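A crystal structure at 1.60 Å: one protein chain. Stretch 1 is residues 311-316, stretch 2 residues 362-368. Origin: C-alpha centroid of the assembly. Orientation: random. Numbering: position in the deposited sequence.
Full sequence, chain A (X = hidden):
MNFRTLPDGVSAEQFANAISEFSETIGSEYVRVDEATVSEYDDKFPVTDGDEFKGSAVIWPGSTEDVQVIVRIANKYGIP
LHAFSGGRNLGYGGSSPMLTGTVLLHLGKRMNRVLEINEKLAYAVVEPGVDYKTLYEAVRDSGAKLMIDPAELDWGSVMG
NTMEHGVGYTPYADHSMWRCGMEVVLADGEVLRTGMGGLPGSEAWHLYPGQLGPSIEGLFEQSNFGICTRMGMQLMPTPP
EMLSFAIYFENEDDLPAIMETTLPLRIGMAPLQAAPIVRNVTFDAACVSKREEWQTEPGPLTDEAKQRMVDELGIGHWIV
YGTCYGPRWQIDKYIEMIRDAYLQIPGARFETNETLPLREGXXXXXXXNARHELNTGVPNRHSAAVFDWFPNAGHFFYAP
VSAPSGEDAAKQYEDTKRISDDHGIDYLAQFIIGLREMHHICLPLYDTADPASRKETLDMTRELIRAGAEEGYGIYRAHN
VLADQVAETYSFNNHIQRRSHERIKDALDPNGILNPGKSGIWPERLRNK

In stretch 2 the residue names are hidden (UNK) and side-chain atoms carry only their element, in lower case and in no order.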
# COMPACT_ATOMS: atom_id res chain seq x y z
N ASP A 311 9.00 41.04 3.44
CA ASP A 311 8.98 42.11 4.47
C ASP A 311 7.55 42.57 4.69
O ASP A 311 7.15 42.76 5.82
CB ASP A 311 9.82 43.32 4.05
CG ASP A 311 11.30 43.00 3.93
OD1 ASP A 311 11.73 41.96 4.51
OD2 ASP A 311 12.03 43.82 3.31
N GLU A 312 6.79 42.68 3.65
CA GLU A 312 5.44 43.29 3.74
C GLU A 312 4.43 42.24 4.20
O GLU A 312 3.53 42.58 4.91
CB GLU A 312 5.10 43.97 2.41
CG GLU A 312 6.01 45.15 2.15
CD GLU A 312 5.77 45.83 0.81
OE1 GLU A 312 6.71 46.47 0.32
OE2 GLU A 312 4.66 45.63 0.23
N LEU A 313 4.52 41.00 3.73
CA LEU A 313 3.67 39.89 4.23
C LEU A 313 4.12 39.48 5.62
O LEU A 313 3.32 38.88 6.35
CB LEU A 313 3.75 38.72 3.27
CG LEU A 313 3.25 38.99 1.86
CD1 LEU A 313 3.46 37.78 0.99
CD2 LEU A 313 1.75 39.32 1.92
N GLY A 314 5.36 39.81 6.00
CA GLY A 314 5.87 39.43 7.33
C GLY A 314 6.06 37.92 7.42
O GLY A 314 5.76 37.36 8.48
N ILE A 315 6.61 37.30 6.39
CA ILE A 315 6.86 35.83 6.36
C ILE A 315 8.38 35.57 6.20
O ILE A 315 9.18 36.21 6.91
CB ILE A 315 5.90 35.17 5.36
CG1 ILE A 315 6.04 35.70 3.93
CG2 ILE A 315 4.46 35.38 5.81
CD1 ILE A 315 5.10 35.02 2.97
N GLY A 316 8.77 34.63 5.36
CA GLY A 316 10.20 34.33 5.12
C GLY A 316 10.39 34.03 3.66
O GLY A 316 9.40 33.80 2.98
N UNK A 362 -4.31 40.67 8.03
CA UNK A 362 -3.02 40.06 8.50
C UNK A 362 -2.76 38.88 7.57
O UNK A 362 -3.29 37.77 7.82
c UNK A 362 -3.09 39.70 9.99
o UNK A 362 -1.67 39.07 11.78
c UNK A 362 -1.85 39.05 10.54
o UNK A 362 -1.09 38.50 9.74
N UNK A 363 -2.09 39.14 6.46
CA UNK A 363 -2.01 38.13 5.39
C UNK A 363 -1.19 36.93 5.87
O UNK A 363 -1.53 35.78 5.45
c UNK A 363 -1.85 40.46 2.33
n UNK A 363 -0.86 41.45 2.79
n UNK A 363 -0.34 42.19 0.67
c UNK A 363 -0.19 42.27 1.98
n UNK A 363 0.67 43.12 2.49
c UNK A 363 -1.48 38.72 4.09
c UNK A 363 -2.48 39.64 3.42
N UNK A 364 -0.19 37.12 6.73
CA UNK A 364 0.54 35.95 7.30
C UNK A 364 -0.48 35.07 8.03
O UNK A 364 -0.42 33.81 7.97
c UNK A 364 1.64 36.38 8.25
N UNK A 365 -1.39 35.69 8.78
CA UNK A 365 -2.38 34.93 9.57
C UNK A 365 -3.36 34.18 8.65
O UNK A 365 -3.78 33.08 8.97
o UNK A 365 -4.13 36.50 10.02
c UNK A 365 -3.07 35.76 10.59
N UNK A 366 -3.63 34.74 7.48
CA UNK A 366 -4.54 34.13 6.50
C UNK A 366 -3.85 32.91 5.93
O UNK A 366 -4.51 31.84 5.74
c UNK A 366 -4.86 35.18 5.45
c UNK A 366 -5.89 34.77 4.42
c UNK A 366 -6.00 35.73 3.25
o UNK A 366 -6.39 35.27 2.09
o UNK A 366 -5.63 36.96 3.48
N UNK A 367 -2.57 33.06 5.65
CA UNK A 367 -1.79 31.93 5.07
C UNK A 367 -1.70 30.79 6.06
O UNK A 367 -1.99 29.62 5.70
c UNK A 367 -0.39 33.32 3.44
c UNK A 367 -0.42 32.44 4.68
c UNK A 367 0.94 34.04 3.35
c UNK A 367 -0.65 32.49 2.18
N UNK A 368 -1.43 31.08 7.33
CA UNK A 368 -1.36 30.00 8.31
C UNK A 368 -2.74 29.39 8.47
O UNK A 368 -2.88 28.18 8.67
c UNK A 368 -0.25 30.28 12.02
c UNK A 368 -0.06 28.31 10.53
c UNK A 368 -0.80 30.55 9.63
c UNK A 368 -0.83 29.59 10.81
O HOH W 1 2.01 45.13 0.81
O HOH W 2 1.00 39.74 7.03

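Position 362 carries two side-chain carbons, the second holding two oxygens: a short carboxylate. Its CA-to-CB bond points away from stretch 1, and it makes no contact there. Four atoms in this arrangement could also be an asparagine amide, but the elements settle it: Asp362. Asp362 OD1 accepts from the backbone N of position 365 at 3.0 Å, capping the helix that starts at 363.

Position 363 has three carbons, a nitrogen, then a carbon bearing two more nitrogens, a guanidinium on a long arm. Its CA-to-CB bond points toward stretch 1, and Leu313 CD2 sits over one face of the terminal group. This is Arg363. Leu313 CD2 lies 3.5 Å from Arg363 NE. Farther out, Arg363 NH2 donates to water 1 at 2.9 Å, and the same water donates to Glu312 OE2 at 2.8 Å, so the two charged groups meet through a water.

Position 364 shows one side-chain carbon and nothing beyond it. Its CA-to-CB bond points toward stretch 1, where its CB lies 3.6 Å from Leu313 O, 4.2 Å from Gly314 O and 3.9 Å from Ile315 CG2. The single methyl touches two backbone carbonyls and one side chain of stretch 1. This is Ala364.

Position 365 has one carbon and one oxygen, out of reach of stretch 1. The oxygen donates to the backbone O of Asp362, as a hydroxyl can, so this is Ser365, turned back on its own helix start, with Ser365 OG 2.7 Å from Asp362 O.

Position 366 has three carbons in a row, the third with two oxygens, also out of reach: Glu366.

Position 367 has four carbons, forked at the second. Its CA-to-CB bond points toward stretch 1, and one branch comes near Ile315 CD1. The fork beyond CB identifies Leu367, whose CD1 is 4.3 Å from Ile315 CD1.

Position 368 repeats the four carbons and the fork but reaches nothing on stretch 1: Leu368.

The contact works by placing a small residue where the backbones come closest, with the CA atoms of Leu313 and Ala364 5.9 Å apart. Gly314 has positive phi, and Ile315 beyond it packs against Ala364 and Leu367, about one helical turn apart. No direct hydrogen bond joins the stretches; water 2 donates to Leu313 O at 2.6 Å and accepts from Ala364 N at 2.9 Å, linking the Leu313 carbonyl to an amide in the first turn of the other helix. The rule to read is apolar packing beside a small residue, with waters joining the polar groups.

Stretch 2 (362-368) DRASELL
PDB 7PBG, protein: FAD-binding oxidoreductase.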